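Local coordinates for protein 3,6-diketocamphane 1,6-monooxygenase (Pseudomonas putida, PDB 4UWM) that uses reduced FMN and molecular oxygen to convert a diketocamphane into a lactone, as a type II Baeyer-Villiger monooxygenase of (-)-camphor degradation, at residues 199-204 and 219-224; 257-262 and 344-349. All coordinates share one frame; numbering follows the deposited sequence.

Both contacts are buried pairs of parallel strands in one TIM-barrel sheet. The centre of interaction 1 lies about 8 Å, and that of interaction 2 about 13 Å, from the centre of the chain. Their own centres are about 16 Å apart. They share the sheet through strands 219-223 and 254-261, which are neighbours, and they touch where the ring of Phe224 meets that of His257. Interaction 1 has three direct backbone bonds and binds FMN at its C-terminal end. Interaction 2 has two; in both a water bridges the backbones farther along. Interaction 2 meets a triethylene glycol, probably from crystallisation, and relates to the flavin through Glu347, which bonds the FMN ligand His10.

Interaction 1: residues 199-204 and 219-224; sequences AVTGFS and KPVSIF. With FMN (flavin mononucleotide), chain C.
In the conformer described, Thr201 stands side by side with Val221, both pointing the same way from two parallel strands. These strands, 199-202 and 219-223, belong to a beta-alpha-beta unit of the TIM barrel, with helix 208-216 between them. Thr201 CG2 rests 3.7 Å from Val221 CB. Ala199 and Lys219 share this face, where Met76 packs on Ala199, Thr201 and Val221. Val200, Pro220 and Ser222 face helix 208-216 instead. Three backbone bonds join the strands: Val200 N to Lys219 O, Val221 N to Val200 O, and Gly202 N to Val221 O. Beyond them Gly202 O and Ile223 N are buried without a partner. A water then bridges Phe203 O and Ile223 O. In the conformers described, Phe203 and Ile223 cross at about a right angle. Phe203 has CG anti to the backbone N (chi1 -176°), and its ring edge meets Ile223 CB at CD1, 4.1 Å away. FMN C8M sits over the centre of one ring face. Ile223 CD1 approaches FMN N5 at 3.8 Å. Thr201 O accepts a bond from FMN O4', and Thr201 OG1 lies 2.6 Å from FMN O2'. Ser204 grips the phosphate through N and OG, with Ser204 OG 2.9 Å from FMN O2P.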
ATOM      1  N   ALA A 199       1.898  16.711   8.941  1.00 22.08           N
ATOM      2  CA  ALA A 199       3.078  17.501   8.608  1.00 20.16           C
ATOM      3  C   ALA A 199       3.011  18.056   7.201  1.00 22.09           C
ATOM      4  O   ALA A 199       2.334  17.499   6.337  1.00 20.05           O
ATOM      5  CB  ALA A 199       4.334  16.663   8.808  1.00 21.85           C
ATOM      6  N   VAL A 200       3.676  19.193   6.981  1.00 21.09           N
ATOM      7  CA  VAL A 200       3.824  19.742   5.631  0.60 23.36           C
ATOM      8  C   VAL A 200       5.271  20.205   5.461  1.00 25.80           C
ATOM      9  O   VAL A 200       5.944  20.536   6.432  1.00 30.21           O
ATOM     10  CB  VAL A 200       2.842  20.898   5.301  0.60 25.04           C
ATOM     11  CG1 VAL A 200       1.390  20.484   5.505  0.60 26.74           C
ATOM     12  CG2 VAL A 200       3.167  22.155   6.094  0.60 25.37           C
ATOM     13  N   THR A 201       5.766  20.170   4.225  1.00 26.24           N
ATOM     14  CA  THR A 201       7.136  20.576   3.930  0.50 27.83           C
ATOM     15  C   THR A 201       7.119  21.926   3.245  1.00 28.89           C
ATOM     16  O   THR A 201       6.266  22.183   2.405  1.00 28.60           O
ATOM     17  CB  THR A 201       7.884  19.577   3.008  0.50 25.80           C
ATOM     18  OG1 THR A 201       7.172  19.432   1.778  0.50 27.36           O
ATOM     19  CG2 THR A 201       8.031  18.221   3.665  0.50 22.20           C
ATOM     20  N   GLY A 202       8.062  22.787   3.622  1.00 32.74           N
ATOM     21  CA  GLY A 202       8.254  24.071   2.943  1.00 35.96           C
ATOM     22  C   GLY A 202       9.630  24.163   2.285  1.00 39.30           C
ATOM     23  O   GLY A 202      10.624  23.629   2.810  1.00 36.48           O
ATOM     24  N   PHE A 203       9.687  24.800   1.114  1.00 45.88           N
ATOM     25  CA  PHE A 203      10.986  25.079   0.504  0.70 53.76           C
ATOM     26  C   PHE A 203      11.237  26.556   0.238  1.00 55.30           C
ATOM     27  O   PHE A 203      12.336  27.036   0.534  1.00 53.88           O
ATOM     28  CB  PHE A 203      11.290  24.244  -0.751  0.70 56.30           C
ATOM     29  CG  PHE A 203      12.678  24.488  -1.306  0.70 57.99           C
ATOM     30  CD1 PHE A 203      13.809  24.021  -0.628  0.70 52.82           C
ATOM     31  CD2 PHE A 203      12.861  25.214  -2.486  0.70 54.49           C
ATOM     32  CE1 PHE A 203      15.086  24.259  -1.126  0.70 54.46           C
ATOM     33  CE2 PHE A 203      14.134  25.455  -2.984  0.70 52.96           C
ATOM     34  CZ  PHE A 203      15.247  24.979  -2.302  0.70 53.15           C
ATOM     35  N   SER A 204      10.240  27.283  -0.269  1.00 44.48           N
ATOM     36  CA  SER A 204      10.433  28.691  -0.613  1.00 45.08           C
ATOM     37  C   SER A 204      10.671  29.574   0.619  1.00 44.72           C
ATOM     38  O   SER A 204      10.346  29.183   1.746  1.00 36.76           O
ATOM     39  CB  SER A 204       9.285  29.207  -1.486  1.00 42.14           C
ATOM     40  OG  SER A 204       8.092  29.336  -0.739  1.00 55.07           O
ATOM     41  N   LYS A 219       2.815  19.943  11.892  1.00 28.02           N
ATOM     42  CA  LYS A 219       4.255  19.830  12.075  1.00 25.53           C
ATOM     43  C   LYS A 219       4.978  20.434  10.868  1.00 29.44           C
ATOM     44  O   LYS A 219       4.712  20.041   9.733  1.00 26.73           O
ATOM     45  CB  LYS A 219       4.605  18.351  12.278  1.00 26.40           C
ATOM     46  CG  LYS A 219       6.088  18.007  12.293  1.00 34.92           C
ATOM     47  CD  LYS A 219       6.282  16.501  12.475  1.00 31.21           C
ATOM     48  CE  LYS A 219       7.747  16.110  12.513  1.00 31.84           C
ATOM     49  NZ  LYS A 219       8.404  16.590  13.767  1.00 32.76           N
ATOM     50  N   PRO A 220       5.884  21.421  11.095  1.00 27.41           N
ATOM     51  CA  PRO A 220       6.606  21.981   9.958  1.00 24.77           C
ATOM     52  C   PRO A 220       7.875  21.158   9.612  1.00 22.91           C
ATOM     53  O   PRO A 220       8.594  20.707  10.500  1.00 27.12           O
ATOM     54  CB  PRO A 220       6.969  23.393  10.456  1.00 26.08           C
ATOM     55  CG  PRO A 220       7.199  23.191  11.930  1.00 24.98           C
ATOM     56  CD  PRO A 220       6.201  22.133  12.356  1.00 27.11           C
ATOM     57  N   VAL A 221       8.131  20.964   8.322  1.00 23.22           N
ATOM     58  CA  VAL A 221       9.324  20.242   7.858  1.00 20.42           C
ATOM     59  C   VAL A 221      10.004  21.164   6.855  1.00 22.19           C
ATOM     60  O   VAL A 221       9.389  21.602   5.900  1.00 26.20           O
ATOM     61  CB  VAL A 221       8.974  18.868   7.185  1.00 22.27           C
ATOM     62  CG1 VAL A 221      10.245  18.096   6.829  1.00 22.07           C
ATOM     63  CG2 VAL A 221       8.107  18.020   8.095  1.00 19.99           C
ATOM     64  N   SER A 222      11.280  21.470   7.083  1.00 25.05           N
ATOM     65  CA  SER A 222      12.023  22.338   6.186  1.00 25.77           C
ATOM     66  C   SER A 222      13.206  21.589   5.590  1.00 26.85           C
ATOM     67  O   SER A 222      13.833  20.773   6.265  1.00 30.23           O
ATOM     68  CB  SER A 222      12.555  23.571   6.943  1.00 29.50           C
ATOM     69  OG  SER A 222      11.515  24.329   7.554  1.00 29.58           O
ATOM     70  N   ILE A 223      13.494  21.864   4.326  1.00 27.30           N
ATOM     71  CA  ILE A 223      14.726  21.396   3.702  0.75 32.85           C
ATOM     72  C   ILE A 223      15.761  22.508   3.884  1.00 34.50           C
ATOM     73  O   ILE A 223      15.527  23.645   3.482  1.00 37.09           O
ATOM     74  CB  ILE A 223      14.543  21.098   2.196  0.75 34.81           C
ATOM     75  CG1 ILE A 223      13.268  20.269   1.917  0.75 34.56           C
ATOM     76  CG2 ILE A 223      15.794  20.440   1.623  0.75 41.94           C
ATOM     77  CD1 ILE A 223      13.268  18.833   2.421  0.75 33.58           C
ATOM     78  N   PHE A 224      16.898  22.195   4.506  1.00 34.20           N
ATOM     79  CA  PHE A 224      17.872  23.262   4.787  1.00 36.21           C
ATOM     80  C   PHE A 224      18.412  23.857   3.508  1.00 36.89           C
ATOM     81  O   PHE A 224      18.960  23.138   2.669  1.00 32.17           O
ATOM     82  CB  PHE A 224      19.030  22.809   5.665  1.00 37.42           C
ATOM     83  CG  PHE A 224      19.987  23.925   6.007  1.00 40.39           C
ATOM     84  CD1 PHE A 224      19.599  24.952   6.864  1.00 41.76           C
ATOM     85  CD2 PHE A 224      21.270  23.951   5.472  1.00 43.20           C
ATOM     86  CE1 PHE A 224      20.475  25.981   7.187  1.00 44.07           C
ATOM     87  CE2 PHE A 224      22.150  24.981   5.785  1.00 45.59           C
ATOM     88  CZ  PHE A 224      21.752  25.996   6.642  1.00 43.83           C
TER
HETATM   89  N1  FMN C 400       8.202  17.915  -0.656  0.60 52.04           N
HETATM   90  C2  FMN C 400       7.756  16.905   0.145  0.60 49.03           C
HETATM   91  O2  FMN C 400       6.537  16.820   0.406  0.60 46.98           O
HETATM   92  N3  FMN C 400       8.579  15.985   0.682  0.60 52.66           N
HETATM   93  C4  FMN C 400       9.900  15.996   0.465  0.60 55.58           C
HETATM   94  O4  FMN C 400      10.618  15.120   0.990  0.60 57.96           O
HETATM   95  C4A FMN C 400      10.477  17.062  -0.402  0.60 53.37           C
HETATM   96  N5  FMN C 400      11.800  17.138  -0.674  0.60 53.19           N
HETATM   97  C5A FMN C 400      12.307  18.116  -1.466  0.60 63.85           C
HETATM   98  C6  FMN C 400      13.680  18.166  -1.721  0.60 65.18           C
HETATM   99  C7  FMN C 400      14.219  19.165  -2.532  0.60 66.82           C
HETATM  100  C7M FMN C 400      15.704  19.201  -2.796  0.60 63.71           C
HETATM  101  C8  FMN C 400      13.310  20.187  -3.130  0.60 70.45           C
HETATM  102  C8M FMN C 400      13.835  21.285  -4.012  0.60 73.77           C
HETATM  103  C9  FMN C 400      11.942  20.139  -2.876  0.60 70.97           C
HETATM  104  C9A FMN C 400      11.398  19.146  -2.065  0.60 65.29           C
HETATM  105  N10 FMN C 400      10.005  19.096  -1.798  0.60 64.77           N
HETATM  106  C10 FMN C 400       9.518  18.053  -0.967  0.60 57.13           C
HETATM  107  C1' FMN C 400       9.089  20.088  -2.394  0.60 59.12           C
HETATM  108  C2' FMN C 400       8.789  21.231  -1.436  0.60 56.71           C
HETATM  109  O2' FMN C 400       8.445  20.671  -0.170  0.60 47.28           O
HETATM  110  C3' FMN C 400       7.632  22.083  -1.952  0.60 57.22           C
HETATM  111  O3' FMN C 400       8.173  23.176  -2.707  0.60 65.47           O
HETATM  112  C4' FMN C 400       6.763  22.581  -0.794  0.60 50.39           C
HETATM  113  O4' FMN C 400       5.881  21.539  -0.354  0.60 51.25           O
HETATM  114  C5' FMN C 400       5.960  23.831  -1.134  0.60 46.99           C
HETATM  115  O5' FMN C 400       6.740  24.920  -0.660  0.60 40.44           O
HETATM  116  P   FMN C 400       6.185  26.411  -0.488  0.60 34.63           P
HETATM  117  O1P FMN C 400       4.772  26.319  -0.004  0.60 33.41           O
HETATM  118  O2P FMN C 400       7.144  26.925   0.544  0.60 34.19           O
HETATM  119  O3P FMN C 400       6.342  26.996  -1.863  0.60 39.47           O
HETATM  120  O   HOH W   1      14.143  26.315   2.646  1.00 51.11           O

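Interaction 2: residues 257-262 and 344-349; sequences HTVFCA and LQVEAH. With PGE (triethylene glycol), chain G.
Val259 reaches Leu344 tip to tip, with Val259 CG2 4.1 Å from Leu344 CD2. Val259 also crosses Val346 at about a right angle, its CB 4.0 Å from Val346 CG1. Leu344 has CG anti to the backbone N (chi1 174°), and its CD1 meets the His257 ring obliquely near CD2. Two backbone bonds flank Val346: His257 N to Gln345 O at 3.1 Å, and Glu347 N to His257 O at 3.2 Å. Farther along the strands separate, and a water links Val259 N to Glu347 O. A triethylene glycol lies beside the contact. It accepts from Thr258 N at its O4 (2.8 Å), while its O1 is hydrogen-bonded to His349 NE2 (2.9 Å) in the plane of the ring. In the next shell, Ile365 and Leu362 of helix 356-369 pack on Val259 and Val346 respectively, and Phe224 and Trp341 meet the His257 ring. The Glu347 carboxylate bonds His10 ND1 through OE1 and Ser256 OG through OE2. An alanine here would probably leave His10 ND1 and Ser256 OG without these mates and the His10 ring freer to turn. His10 NE2 bonds FMN, which makes Glu347 a second-shell residue of the flavin site. Strand 343-347 also pairs with the first strand, 4-9, which closes the barrel; this contact is the parallel strand pair next to that closure in the TIM barrel of the bacterial luciferase family.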
ATOM      1  N   HIS A 257      18.908  17.712   6.358  1.00 27.08           N
ATOM      2  CA  HIS A 257      20.293  18.059   6.065  1.00 30.35           C
ATOM      3  C   HIS A 257      20.955  16.854   5.423  1.00 28.71           C
ATOM      4  O   HIS A 257      20.578  15.705   5.707  1.00 28.51           O
ATOM      5  CB  HIS A 257      21.079  18.343   7.359  1.00 31.23           C
ATOM      6  CG  HIS A 257      20.750  19.643   8.022  1.00 34.96           C
ATOM      7  ND1 HIS A 257      21.354  20.832   7.670  1.00 36.82           N
ATOM      8  CD2 HIS A 257      19.907  19.936   9.039  1.00 40.21           C
ATOM      9  CE1 HIS A 257      20.883  21.804   8.432  1.00 44.07           C
ATOM     10  NE2 HIS A 257      20.006  21.286   9.275  1.00 38.51           N
ATOM     11  N   THR A 258      21.963  17.118   4.598  1.00 26.46           N
ATOM     12  CA  THR A 258      22.897  16.088   4.159  1.00 27.03           C
ATOM     13  C   THR A 258      23.949  15.951   5.269  1.00 34.62           C
ATOM     14  O   THR A 258      24.593  16.938   5.641  1.00 30.89           O
ATOM     15  CB  THR A 258      23.538  16.484   2.823  1.00 27.62           C
ATOM     16  OG1 THR A 258      22.506  16.684   1.850  1.00 27.58           O
ATOM     17  CG2 THR A 258      24.527  15.416   2.340  1.00 25.80           C
ATOM     18  N   VAL A 259      24.073  14.743   5.821  1.00 29.75           N
ATOM     19  CA  VAL A 259      24.814  14.497   7.055  1.00 31.33           C
ATOM     20  C   VAL A 259      25.632  13.230   6.904  1.00 34.32           C
ATOM     21  O   VAL A 259      25.103  12.180   6.550  1.00 32.47           O
ATOM     22  CB  VAL A 259      23.887  14.324   8.289  1.00 30.18           C
ATOM     23  CG1 VAL A 259      24.697  14.229   9.573  1.00 34.34           C
ATOM     24  CG2 VAL A 259      22.905  15.465   8.402  1.00 31.34           C
ATOM     25  N   PHE A 260      26.936  13.328   7.165  1.00 40.48           N
ATOM     26  CA  PHE A 260      27.778  12.137   7.190  1.00 32.40           C
ATOM     27  C   PHE A 260      28.848  12.241   8.279  1.00 39.54           C
ATOM     28  O   PHE A 260      29.522  13.271   8.419  1.00 39.19           O
ATOM     29  CB  PHE A 260      28.385  11.838   5.820  1.00 29.78           C
ATOM     30  CG  PHE A 260      29.013  10.470   5.734  1.00 38.14           C
ATOM     31  CD1 PHE A 260      30.330  10.258   6.156  1.00 35.15           C
ATOM     32  CD2 PHE A 260      28.289   9.387   5.256  1.00 28.29           C
ATOM     33  CE1 PHE A 260      30.901   8.997   6.089  1.00 36.95           C
ATOM     34  CE2 PHE A 260      28.855   8.122   5.189  1.00 28.97           C
ATOM     35  CZ  PHE A 260      30.163   7.923   5.607  1.00 36.63           C
ATOM     36  N   CYS A 261      28.966  11.165   9.049  1.00 39.58           N
ATOM     37  CA  CYS A 261      29.860  11.113  10.195  0.60 44.97           C
ATOM     38  C   CYS A 261      30.826   9.931  10.105  1.00 44.87           C
ATOM     39  O   CYS A 261      30.438   8.847   9.690  1.00 40.09           O
ATOM     40  CB  CYS A 261      29.026  11.007  11.467  0.60 45.91           C
ATOM     41  SG  CYS A 261      29.878  11.502  12.966  0.60 49.52           S
ATOM     42  N   ALA A 262      32.075  10.161  10.503  1.00 43.49           N
ATOM     43  CA  ALA A 262      33.086   9.114  10.577  1.00 44.46           C
ATOM     44  C   ALA A 262      34.036   9.412  11.748  1.00 53.43           C
ATOM     45  O   ALA A 262      33.842  10.401  12.472  1.00 53.03           O
ATOM     46  CB  ALA A 262      33.838   9.005   9.262  1.00 43.69           C
ATOM     47  N   LEU A 344      16.719  16.333  13.468  1.00 24.97           N
ATOM     48  CA  LEU A 344      17.663  16.435  12.375  1.00 28.62           C
ATOM     49  C   LEU A 344      17.313  15.306  11.405  1.00 25.33           C
ATOM     50  O   LEU A 344      17.531  14.119  11.709  1.00 25.95           O
ATOM     51  CB  LEU A 344      19.102  16.277  12.875  1.00 31.05           C
ATOM     52  CG  LEU A 344      20.159  16.227  11.773  1.00 32.74           C
ATOM     53  CD1 LEU A 344      20.401  17.613  11.210  1.00 42.51           C
ATOM     54  CD2 LEU A 344      21.453  15.602  12.278  1.00 38.13           C
ATOM     55  N   GLN A 345      16.771  15.683  10.251  1.00 24.21           N
ATOM     56  CA  GLN A 345      16.236  14.682   9.337  1.00 24.03           C
ATOM     57  C   GLN A 345      17.311  14.359   8.326  1.00 20.68           C
ATOM     58  O   GLN A 345      17.543  15.119   7.398  1.00 25.62           O
ATOM     59  CB  GLN A 345      14.932  15.169   8.668  1.00 23.85           C
ATOM     60  CG  GLN A 345      13.932  14.052   8.350  1.00 31.94           C
ATOM     61  CD  GLN A 345      13.175  13.541   9.579  1.00 32.55           C
ATOM     62  OE1 GLN A 345      12.736  14.325  10.426  1.00 29.06           O
ATOM     63  NE2 GLN A 345      12.989  12.222   9.661  1.00 25.71           N
ATOM     64  N   VAL A 346      17.962  13.218   8.512  1.00 19.68           N
ATOM     65  CA  VAL A 346      19.098  12.842   7.671  1.00 20.80           C
ATOM     66  C   VAL A 346      18.688  12.251   6.322  1.00 22.50           C
ATOM     67  O   VAL A 346      17.950  11.267   6.273  1.00 25.65           O
ATOM     68  CB  VAL A 346      20.028  11.862   8.418  1.00 23.29           C
ATOM     69  CG1 VAL A 346      21.226  11.491   7.553  1.00 25.56           C
ATOM     70  CG2 VAL A 346      20.467  12.488   9.740  1.00 23.14           C
ATOM     71  N   GLU A 347      19.180  12.845   5.239  1.00 22.45           N
ATOM     72  CA  GLU A 347      18.873  12.382   3.881  1.00 23.78           C
ATOM     73  C   GLU A 347      19.546  11.049   3.592  1.00 30.07           C
ATOM     74  O   GLU A 347      20.774  10.931   3.694  1.00 28.05           O
ATOM     75  CB  GLU A 347      19.323  13.406   2.842  1.00 25.45           C
ATOM     76  CG  GLU A 347      18.526  14.704   2.786  1.00 36.63           C
ATOM     77  CD  GLU A 347      17.183  14.589   2.058  1.00 36.76           C
ATOM     78  OE1 GLU A 347      16.868  13.510   1.477  1.00 33.51           O
ATOM     79  OE2 GLU A 347      16.439  15.592   2.082  1.00 43.42           O
ATOM     80  N   ALA A 348      18.750  10.042   3.230  1.00 25.87           N
ATOM     81  CA  ALA A 348      19.293   8.722   2.928  1.00 23.94           C
ATOM     82  C   ALA A 348      19.787   8.676   1.490  1.00 29.55           C
ATOM     83  O   ALA A 348      19.117   9.171   0.570  1.00 30.49           O
ATOM     84  CB  ALA A 348      18.259   7.626   3.187  1.00 21.89           C
ATOM     85  N   HIS A 349      20.978   8.112   1.291  1.00 24.04           N
ATOM     86  CA  HIS A 349      21.506   7.962  -0.061  1.00 21.30           C
ATOM     87  C   HIS A 349      21.706   6.502  -0.468  1.00 18.43           C
ATOM     88  O   HIS A 349      21.551   5.610   0.345  1.00 20.69           O
ATOM     89  CB  HIS A 349      22.775   8.802  -0.231  1.00 19.96           C
ATOM     90  CG  HIS A 349      22.473  10.221  -0.557  1.00 15.98           C
ATOM     91  ND1 HIS A 349      22.259  10.654  -1.846  1.00 17.52           N
ATOM     92  CD2 HIS A 349      22.241  11.285   0.244  1.00 16.11           C
ATOM     93  CE1 HIS A 349      21.970  11.943  -1.831  1.00 14.95           C
ATOM     94  NE2 HIS A 349      21.966  12.352  -0.576  1.00 16.30           N
TER
HETATM   95  C1  PGE G 404      20.240  15.174  -0.769  1.00 31.16           C
HETATM   96  O1  PGE G 404      21.027  14.913   0.398  1.00 27.81           O
HETATM   97  C2  PGE G 404      19.376  16.437  -0.634  1.00 40.67           C
HETATM   98  O2  PGE G 404      19.306  16.929   0.713  1.00 38.91           O
HETATM   99  C3  PGE G 404      18.798  18.264   0.749  1.00 32.72           C
HETATM  100  C4  PGE G 404      19.113  18.836   2.121  1.00 36.79           C
HETATM  101  O4  PGE G 404      22.604  19.705   3.688  1.00 33.80           O
HETATM  102  C6  PGE G 404      22.444  20.304   2.394  1.00 31.60           C
HETATM  103  C5  PGE G 404      20.995  20.222   1.946  1.00 34.50           C
HETATM  104  O3  PGE G 404      20.527  18.911   2.226  1.00 40.12           O
HETATM  105  O   HOH W   2      23.131  12.549   4.386  1.00 26.13           O